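Local coordinates for protein taurine:2-oxoglutarate aminotransferase (Bifidobacterium kashiwanohense PV20-2, PDB 6JIX) that probably transfers the amino group of taurine to 2-oxoglutarate, giving glutamate, with pyridoxal 5'-phosphate as its cofactor, at residues Cys58-Gly62 with Pro420-Ile424; Gln75-Phe81 with Thr313-Leu319; Leu94-Leu98 with Arg109-Thr113. All coordinates share one frame; numbering follows the deposited sequence.

Contact 1: residues Cys58-Gly62 with Pro420-Ile424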
loop_
_atom_site.group_PDB
_atom_site.type_symbol
_atom_site.label_atom_id
_atom_site.label_comp_id
_atom_site.label_asym_id
_atom_site.label_seq_id
_atom_site.Cartn_x
_atom_site.Cartn_y
_atom_site.Cartn_z
ATOM N N CYS A 58 11.345 -10.481 6.007
ATOM C CA CYS A 58 10.036 -10.149 6.573
ATOM C C CYS A 58 9.420 -11.311 7.351
ATOM O O CYS A 58 8.688 -11.090 8.322
ATOM C CB CYS A 58 9.059 -9.695 5.480
ATOM S SG CYS A 58 8.867 -10.857 4.108
ATOM N N SER A 59 9.691 -12.550 6.936
ATOM C CA SER A 59 9.091 -13.715 7.594
ATOM C C SER A 59 9.814 -14.002 8.915
ATOM O O SER A 59 10.400 -15.061 9.134
ATOM C CB SER A 59 9.122 -14.906 6.650
ATOM O OG SER A 59 8.370 -14.618 5.475
ATOM N N ASN A 60 9.670 -13.058 9.848
ATOM C CA ASN A 60 10.508 -13.032 11.039
ATOM C C ASN A 60 10.286 -14.252 11.934
ATOM O O ASN A 60 11.218 -14.692 12.623
ATOM C CB ASN A 60 10.246 -11.737 11.809
ATOM C CG ASN A 60 11.084 -10.562 11.285
ATOM O OD1 ASN A 60 11.609 -10.600 10.174
ATOM N ND2 ASN A 60 11.212 -9.521 12.097
ATOM N N LEU A 61 9.059 -14.776 11.984
ATOM C CA LEU A 61 8.738 -15.942 12.801
ATOM C C LEU A 61 8.596 -17.215 11.969
ATOM O O LEU A 61 7.848 -18.124 12.353
ATOM C CB LEU A 61 7.462 -15.694 13.604
ATOM C CG LEU A 61 7.603 -14.586 14.641
ATOM C CD1 LEU A 61 6.301 -14.357 15.384
ATOM C CD2 LEU A 61 8.729 -14.950 15.603
ATOM N N GLY A 62 9.312 -17.305 10.846
ATOM C CA GLY A 62 9.157 -18.437 9.969
ATOM C C GLY A 62 7.817 -18.384 9.255
ATOM O O GLY A 62 7.127 -17.368 9.221
ATOM N N PRO A 420 18.224 -15.050 8.426
ATOM C CA PRO A 420 17.327 -16.203 8.592
ATOM C C PRO A 420 16.204 -15.896 9.564
ATOM O O PRO A 420 16.291 -14.949 10.360
ATOM C CB PRO A 420 18.256 -17.292 9.147
ATOM C CG PRO A 420 19.331 -16.514 9.872
ATOM C CD PRO A 420 19.541 -15.266 9.057
ATOM N N PRO A 421 15.131 -16.680 9.545
ATOM C CA PRO A 421 14.023 -16.422 10.470
ATOM C C PRO A 421 14.488 -16.435 11.919
ATOM O O PRO A 421 15.357 -17.219 12.306
ATOM C CB PRO A 421 13.041 -17.561 10.177
ATOM C CG PRO A 421 13.393 -18.005 8.795
ATOM C CD PRO A 421 14.867 -17.833 8.673
ATOM N N LEU A 422 13.892 -15.540 12.715
ATOM C CA LEU A 422 14.243 -15.365 14.114
ATOM C C LEU A 422 14.006 -16.620 14.934
ATOM O O LEU A 422 14.481 -16.685 16.072
ATOM C CB LEU A 422 13.436 -14.208 14.716
ATOM C CG LEU A 422 13.576 -12.857 13.990
ATOM C CD1 LEU A 422 13.138 -11.685 14.856
ATOM C CD2 LEU A 422 15.010 -12.659 13.511
ATOM N N ILE A 423 13.288 -17.614 14.397
ATOM C CA ILE A 423 13.053 -18.857 15.124
ATOM C C ILE A 423 14.062 -19.938 14.773
ATOM O O ILE A 423 13.966 -21.049 15.310
ATOM C CB ILE A 423 11.628 -19.415 14.887
ATOM C CG1 ILE A 423 11.421 -19.782 13.417
ATOM C CG2 ILE A 423 10.564 -18.443 15.381
ATOM C CD1 ILE A 423 10.054 -20.335 13.134
ATOM N N ILE A 424 14.995 -19.667 13.855
ATOM C CA ILE A 424 16.000 -20.665 13.515
ATOM C C ILE A 424 16.754 -21.107 14.778
ATOM O O ILE A 424 17.007 -20.316 15.697
ATOM C CB ILE A 424 16.960 -20.123 12.442
ATOM C CG1 ILE A 424 17.551 -21.285 11.633
ATOM C CG2 ILE A 424 18.035 -19.257 13.078
ATOM C CD1 ILE A 424 18.426 -20.842 10.485
#

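Contact 2: residues Gln75-Phe81 with Thr313-Leu319. With PLP (pyridoxal-5'-phosphate), chain P.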
loop_
_atom_site.group_PDB
_atom_site.type_symbol
_atom_site.label_atom_id
_atom_site.label_comp_id
_atom_site.label_asym_id
_atom_site.label_seq_id
_atom_site.Cartn_x
_atom_site.Cartn_y
_atom_site.Cartn_z
ATOM N N GLN A 75 -9.997 -14.415 13.353
ATOM C CA GLN A 75 -10.494 -13.111 12.937
ATOM C C GLN A 75 -11.370 -13.237 11.696
ATOM O O GLN A 75 -12.380 -12.532 11.568
ATOM C CB GLN A 75 -9.329 -12.152 12.691
ATOM C CG GLN A 75 -9.766 -10.709 12.640
ATOM C CD GLN A 75 -10.650 -10.352 13.823
ATOM O OE1 GLN A 75 -10.347 -10.713 14.959
ATOM N NE2 GLN A 75 -11.753 -9.656 13.560
ATOM N N ALA A 76 -10.998 -14.129 10.771
ATOM C CA ALA A 76 -11.796 -14.334 9.565
ATOM C C ALA A 76 -13.179 -14.905 9.875
ATOM O O ALA A 76 -14.118 -14.703 9.092
ATOM C CB ALA A 76 -11.063 -15.244 8.587
ATOM N N ASP A 77 -13.330 -15.635 10.987
ATOM C CA ASP A 77 -14.654 -16.136 11.348
ATOM C C ASP A 77 -15.531 -15.059 11.971
ATOM O O ASP A 77 -16.749 -15.234 12.037
ATOM C CB ASP A 77 -14.547 -17.319 12.322
ATOM C CG ASP A 77 -14.108 -18.602 11.642
ATOM O OD1 ASP A 77 -13.251 -19.316 12.215
ATOM O OD2 ASP A 77 -14.610 -18.904 10.539
ATOM N N ASN A 78 -14.942 -13.956 12.426
ATOM C CA ASN A 78 -15.688 -12.860 13.026
ATOM C C ASN A 78 -15.916 -11.719 12.042
ATOM O O ASN A 78 -17.058 -11.384 11.707
ATOM C CB ASN A 78 -14.946 -12.328 14.257
ATOM C CG ASN A 78 -15.697 -11.198 14.928
ATOM O OD1 ASN A 78 -16.852 -11.371 15.335
ATOM N ND2 ASN A 78 -15.070 -10.021 15.010
ATOM N N MET A 79 -14.829 -11.119 11.563
ATOM C CA MET A 79 -14.899 -9.868 10.832
ATOM C C MET A 79 -13.570 -9.645 10.131
ATOM O O MET A 79 -12.577 -9.299 10.780
ATOM C CB MET A 79 -15.223 -8.739 11.815
ATOM C CG MET A 79 -15.598 -7.424 11.208
ATOM S SD MET A 79 -16.349 -6.308 12.421
ATOM C CE MET A 79 -15.031 -5.949 13.575
ATOM N N CYS A 80 -13.530 -9.876 8.816
ATOM C CA CYS A 80 -12.279 -9.725 8.070
ATOM C C CYS A 80 -11.855 -8.261 7.961
ATOM O O CYS A 80 -10.654 -7.957 7.993
ATOM C CB CYS A 80 -12.413 -10.329 6.672
ATOM S SG CYS A 80 -12.428 -12.139 6.614
ATOM N N PHE A 81 -12.820 -7.350 7.783
ATOM C CA PHE A 81 -12.552 -5.927 7.627
ATOM C C PHE A 81 -13.695 -5.104 8.201
ATOM O O PHE A 81 -14.866 -5.458 8.044
ATOM C CB PHE A 81 -12.349 -5.528 6.160
ATOM C CG PHE A 81 -12.003 -4.072 5.979
ATOM C CD1 PHE A 81 -10.847 -3.542 6.543
ATOM C CD2 PHE A 81 -12.840 -3.229 5.257
ATOM C CE1 PHE A 81 -10.524 -2.202 6.380
ATOM C CE2 PHE A 81 -12.532 -1.887 5.093
ATOM C CZ PHE A 81 -11.368 -1.370 5.656
ATOM N N THR A 313 -7.992 3.474 2.374
ATOM C CA THR A 313 -9.167 2.632 2.555
ATOM C C THR A 313 -8.931 1.568 3.629
ATOM O O THR A 313 -9.768 1.373 4.516
ATOM C CB THR A 313 -9.560 1.989 1.215
ATOM O OG1 THR A 313 -10.097 2.985 0.345
ATOM C CG2 THR A 313 -10.608 0.910 1.406
ATOM N N TYR A 314 -7.799 0.870 3.570
ATOM C CA TYR A 314 -7.591 -0.303 4.416
ATOM C C TYR A 314 -6.828 -0.009 5.718
ATOM O O TYR A 314 -6.424 -0.955 6.398
ATOM C CB TYR A 314 -6.865 -1.406 3.628
ATOM C CG TYR A 314 -7.666 -2.018 2.482
ATOM C CD1 TYR A 314 -9.069 -2.055 2.503
ATOM C CD2 TYR A 314 -7.015 -2.554 1.369
ATOM C CE1 TYR A 314 -9.797 -2.610 1.440
ATOM C CE2 TYR A 314 -7.731 -3.102 0.305
ATOM C CZ TYR A 314 -9.121 -3.134 0.343
ATOM O OH TYR A 314 -9.811 -3.706 -0.715
ATOM N N SER A 315 -6.625 1.263 6.090
ATOM C CA SER A 315 -5.859 1.598 7.301
ATOM C C SER A 315 -6.423 0.907 8.539
ATOM O O SER A 315 -7.627 0.964 8.796
ATOM C CB SER A 315 -5.844 3.112 7.524
ATOM O OG SER A 315 -5.189 3.429 8.743
ATOM N N GLY A 316 -5.549 0.276 9.321
ATOM C CA GLY A 316 -6.007 -0.449 10.494
ATOM C C GLY A 316 -6.810 -1.680 10.151
ATOM O O GLY A 316 -7.709 -2.071 10.905
ATOM N N HIS A 317 -6.499 -2.300 9.017
ATOM C CA HIS A 317 -7.218 -3.458 8.530
ATOM C C HIS A 317 -7.376 -4.503 9.626
ATOM O O HIS A 317 -6.414 -4.867 10.304
ATOM C CB HIS A 317 -6.456 -4.021 7.334
ATOM C CG HIS A 317 -7.201 -5.077 6.583
ATOM N ND1 HIS A 317 -7.344 -6.366 7.057
ATOM C CD2 HIS A 317 -7.845 -5.036 5.391
ATOM C CE1 HIS A 317 -8.047 -7.071 6.186
ATOM N NE2 HIS A 317 -8.359 -6.289 5.164
ATOM N N THR A 318 -8.600 -4.991 9.795
ATOM C CA THR A 318 -8.916 -5.794 10.972
ATOM C C THR A 318 -8.196 -7.136 10.951
ATOM O O THR A 318 -7.506 -7.489 11.916
ATOM C CB THR A 318 -10.425 -5.971 11.083
ATOM O OG1 THR A 318 -11.042 -4.703 10.821
ATOM C CG2 THR A 318 -10.813 -6.416 12.492
ATOM N N LEU A 319 -8.340 -7.908 9.874
ATOM C CA LEU A 319 -7.591 -9.162 9.771
ATOM C C LEU A 319 -6.100 -8.927 9.962
ATOM O O LEU A 319 -5.439 -9.623 10.734
ATOM C CB LEU A 319 -7.843 -9.826 8.421
ATOM C CG LEU A 319 -7.476 -11.302 8.399
ATOM C CD1 LEU A 319 -8.599 -12.113 9.018
ATOM C CD2 LEU A 319 -7.169 -11.758 6.979
HETATM N N1 PLP P . -9.474 5.489 -6.436
HETATM C C2 PLP P . -10.738 5.609 -6.040
HETATM C C2A PLP P . -11.845 5.795 -7.070
HETATM C C3 PLP P . -11.062 5.569 -4.659
HETATM O O3 PLP P . -12.364 5.687 -4.223
HETATM C C4 PLP P . -10.079 5.397 -3.716
HETATM C C4A PLP P . -10.470 5.359 -2.223
HETATM O O4A PLP P . -11.185 6.254 -1.784
HETATM C C5 PLP P . -8.741 5.273 -4.183
HETATM C C6 PLP P . -8.466 5.325 -5.559
HETATM C C5A PLP P . -7.572 5.083 -3.153
HETATM O O4P PLP P . -7.569 3.749 -2.792
HETATM P P PLP P . -6.779 3.223 -1.454
HETATM O O1P PLP P . -6.793 1.749 -1.414
HETATM O O2P PLP P . -5.191 3.790 -1.405
HETATM O O3P PLP P . -7.503 3.628 -0.257
#

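Contact 3: residues Leu94-Leu98 with Arg109-Thr113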
loop_
_atom_site.group_PDB
_atom_site.type_symbol
_atom_site.label_atom_id
_atom_site.label_comp_id
_atom_site.label_asym_id
_atom_site.label_seq_id
_atom_site.Cartn_x
_atom_site.Cartn_y
_atom_site.Cartn_z
ATOM N N LEU A 94 -3.606 -3.546 18.924
ATOM C CA LEU A 94 -2.296 -3.528 18.293
ATOM C C LEU A 94 -1.624 -2.170 18.452
ATOM O O LEU A 94 -0.408 -2.100 18.670
ATOM C CB LEU A 94 -2.404 -3.916 16.818
ATOM C CG LEU A 94 -1.029 -4.154 16.202
ATOM C CD1 LEU A 94 -0.162 -5.019 17.127
ATOM C CD2 LEU A 94 -1.180 -4.771 14.828
ATOM N N ALA A 95 -2.402 -1.085 18.360
ATOM C CA ALA A 95 -1.841 0.245 18.560
ATOM C C ALA A 95 -1.251 0.389 19.962
ATOM O O ALA A 95 -0.129 0.879 20.126
ATOM C CB ALA A 95 -2.902 1.304 18.310
ATOM N N LYS A 96 -1.981 -0.049 20.992
ATOM C CA LYS A 96 -1.436 0.042 22.344
ATOM C C LYS A 96 -0.201 -0.837 22.501
ATOM O O LYS A 96 0.821 -0.387 23.029
ATOM C CB LYS A 96 -2.490 -0.322 23.389
ATOM C CG LYS A 96 -2.239 0.385 24.724
ATOM C CD LYS A 96 -2.297 -0.568 25.909
ATOM C CE LYS A 96 -2.107 0.199 27.203
ATOM N NZ LYS A 96 -1.158 -0.504 28.098
ATOM N N MET A 97 -0.272 -2.094 22.045
ATOM C CA MET A 97 0.881 -2.985 22.173
ATOM C C MET A 97 2.106 -2.390 21.499
ATOM O O MET A 97 3.225 -2.499 22.016
ATOM C CB MET A 97 0.585 -4.348 21.573
ATOM C CG MET A 97 -0.389 -5.180 22.352
ATOM S SD MET A 97 -0.939 -6.556 21.339
ATOM C CE MET A 97 0.614 -7.388 21.092
ATOM N N LEU A 98 1.918 -1.781 20.329
ATOM C CA LEU A 98 3.048 -1.224 19.601
ATOM C C LEU A 98 3.625 -0.023 20.335
ATOM O O LEU A 98 4.841 0.057 20.542
ATOM C CB LEU A 98 2.624 -0.840 18.191
ATOM C CG LEU A 98 2.384 -1.999 17.246
ATOM C CD1 LEU A 98 2.242 -1.454 15.843
ATOM C CD2 LEU A 98 3.527 -2.981 17.361
ATOM N N ARG A 109 0.502 7.262 19.454
ATOM C CA ARG A 109 -0.446 6.694 18.511
ATOM C C ARG A 109 0.293 5.918 17.425
ATOM O O ARG A 109 1.515 6.015 17.277
ATOM C CB ARG A 109 -1.332 7.789 17.895
ATOM C CG ARG A 109 -1.991 8.689 18.912
ATOM C CD ARG A 109 -2.898 9.734 18.249
ATOM N NE ARG A 109 -3.712 10.416 19.250
ATOM C CZ ARG A 109 -4.846 9.930 19.741
ATOM N NH1 ARG A 109 -5.304 8.770 19.303
ATOM N NH2 ARG A 109 -5.515 10.592 20.676
ATOM N N VAL A 110 -0.471 5.111 16.688
ATOM C CA VAL A 110 0.026 4.366 15.538
ATOM C C VAL A 110 -0.885 4.635 14.338
ATOM O O VAL A 110 -2.119 4.570 14.449
ATOM C CB VAL A 110 0.108 2.860 15.839
ATOM C CG1 VAL A 110 0.426 2.092 14.576
ATOM C CG2 VAL A 110 1.148 2.615 16.907
ATOM N N PHE A 111 -0.282 4.944 13.193
ATOM C CA PHE A 111 -1.025 5.145 11.952
ATOM C C PHE A 111 -0.805 3.928 11.060
ATOM O O PHE A 111 0.279 3.761 10.489
ATOM C CB PHE A 111 -0.590 6.422 11.238
ATOM C CG PHE A 111 -1.380 6.692 9.997
ATOM C CD1 PHE A 111 -2.708 7.092 10.081
ATOM C CD2 PHE A 111 -0.824 6.486 8.751
ATOM C CE1 PHE A 111 -3.453 7.325 8.951
ATOM C CE2 PHE A 111 -1.563 6.713 7.618
ATOM C CZ PHE A 111 -2.891 7.135 7.723
ATOM N N PHE A 112 -1.833 3.088 10.926
ATOM C CA PHE A 112 -1.674 1.829 10.217
ATOM C C PHE A 112 -1.799 2.031 8.711
ATOM O O PHE A 112 -2.682 2.750 8.227
ATOM C CB PHE A 112 -2.703 0.805 10.705
ATOM C CG PHE A 112 -2.392 0.231 12.067
ATOM C CD1 PHE A 112 -1.239 -0.518 12.274
ATOM C CD2 PHE A 112 -3.255 0.442 13.142
ATOM C CE1 PHE A 112 -0.941 -1.035 13.532
ATOM C CE2 PHE A 112 -2.966 -0.067 14.400
ATOM C CZ PHE A 112 -1.799 -0.802 14.596
ATOM N N THR A 113 -0.926 1.353 7.971
ATOM C CA THR A 113 -0.896 1.404 6.518
ATOM C C THR A 113 -0.873 -0.018 5.981
ATOM O O THR A 113 -1.059 -0.973 6.734
ATOM C CB THR A 113 0.335 2.160 6.028
ATOM O OG1 THR A 113 1.495 1.415 6.412
ATOM C CG2 THR A 113 0.394 3.548 6.652
#

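Contact 1: residues Cys58-Gly62 with Pro420-Ile424
Asn60 and Leu422, each the second residue of a type I beta turn, join two loops that lie 358 residues apart in the chain. The N-H of Leu422 reaches Asn60 O at 2.8 Å, bent to 136° at the hydrogen, with the donor tilted from the carbonyl plane. Each turn is closed by its own backbone bond, Gly62 N to Ser59 O and Ile424 N to Pro421 O. The side chains of Asn60 and Leu422 run alongside each other in the same direction, with Asn60 ND2 4.0 Å from Leu422 CD1. Ile423 fills the other part of the contact. Its CB points toward the 58-62 turn, and both branches then meet Leu61. CG2 lies 4.0 Å from Leu61 CD2, where the two side chains cross at about a right angle. CG1, set between the backbone N and the carbonyl carbon (chi1 63°), passes 4.1 Å from Leu61 O. The extended chi2 of 180° carries CD1 onward over the Leu61-Gly62 peptide, 3.8 Å from Gly62 CA. An alanine at Ile423 would take away both branches and is likely to open a gap beside Leu61 CD2 and this peptide. Pro421 adds its ring, whose CB rests 3.8 Å from Gly62 N. This is a buried loop-to-loop contact, one hydrogen bond with apolar packing round it, and Arg260 binds both Asn60 OD1 and Pro420 O. Segment 58-62 lies in the loop between helices 54-57 and 66-78, segment 420-424 in that between strand 415-418 and helix 426-447. Leu61 packs on Tyr330 and Tyr331 of helix 318-333, while Leu422 packs on Val336 and Val340 of helix 336-357.

Contact 2: residues Gln75-Phe81 with Thr313-Leu319
Cys80 and Leu319 bring their CA atoms to 5.0 Å, and Leu319 N donates to Cys80 O (3.0 Å, 150° at the hydrogen) from above the carbonyl plane. This joins the chain just after helix 66-78 to the first turn of helix 318-333, at the subunit interface of a class-III aminotransferase dimer. His317 is the N-cap of the second helix: its ND1 accepts from Ala320 N, and its NE2 bonds to Gly286 O of the second subunit. Phe81, with CG anti to the backbone N (chi1 -177°), reaches across to form an aromatic cluster with Tyr314 and His317. An edge of Tyr314 meets one face of the Phe81 ring in a T-shaped pair, planes at 81°, whereas the His317 ring is slid well aside, Phe81 CD1 to His317 CD2 being 3.5 Å. Nearer the helices, Leu319 CD1 packs on Gln75 CB (3.7 Å) and Ala76. The bent Gln75 side chain turns its NE2 back to Met79 O (2.9 Å), placing the amide beside Thr318 CG2. At its other end 313-319 reaches a pyridoxal-5'-phosphate also held by Gly116 N and Ala117 N of the second subunit: Thr313 N and Thr313 OG1 both donate to phosphate oxygen O3P, each at 2.7 Å.

Contact 3: residues Leu94-Leu98 with Arg109-Thr113
Phe112 carries its ring from strand 109-113 onto helix 94-98, and the dense part of the contact is built round the far end of that ring. CZ lies 3.8 Å from Leu94 CG and CE1 4.0 Å from Leu98 CD1, both approached obliquely, while Ala95 N lies at the ring edge, near its plane. With CG beside the backbone N (chi1 -74°), the ring also turns one face to Val110 CG1, its neighbour two residues back along the strand. Val110 meets the same face of the helix: its CG2 comes 4.0 Å from Leu98 CB and 3.9 Å from Ala95 O. The small Ala95 lets the backbones come close, its CA 5.4 Å from that of Val110, and its methyl touches both Val110 and Phe112. The side chains meet by apolar packing, and no hydrogen bond crosses between the two segments. The helix and strand axes approach to 7.6 Å, with their N-to-C directions at 124°. The part of the helix turned from the strand is less closed: Lys96 and Met97 are partly exposed, Lys96 pairing with Asp100 and lying on Tyr18 of the second subunit, Met97 packing on Val325 and Val328 of helix 318-333. Near Ala95, the second subunit contributes Val19, so this flank belongs to the dimer interface. Strand 107-113 is the outermost strand, within this chain, of the seven-stranded mixed sheet characteristic of fold type I aminotransferases. It pairs antiparallel with strand 291-296, and the backbone of Val110 bonds to the second subunit. Phe279 of strand 276-279 packs against Leu98, Val110 and Phe112, and Val325 also packs against Leu94, so the helix packs on the edge of the sheet and also on helix 318-333.

Contacts 2 and 3 touch, their centres 15 Å apart: Ser315 OG lies 2.6 Å from Phe112 O, a probable hydrogen bond, and Gly316 packs on Phe112. The edge strand is thereby tied to the segment that brings Thr313 to the cofactor of the second subunit. Contact 1 stands apart within the chain, its nearest atoms about 13 Å from contact 2 and about 11 Å from contact 3, although Cys58 packs on Phe81 of the second subunit, the copy of the contact 2 residue. Its Asn60 side chain is about 6 Å from that of Lys281, a cofactor-binding residue, and about 11 Å from a bound pyridoxal phosphate. Along the sequence, contact 3 nests within contact 2, itself within contact 1.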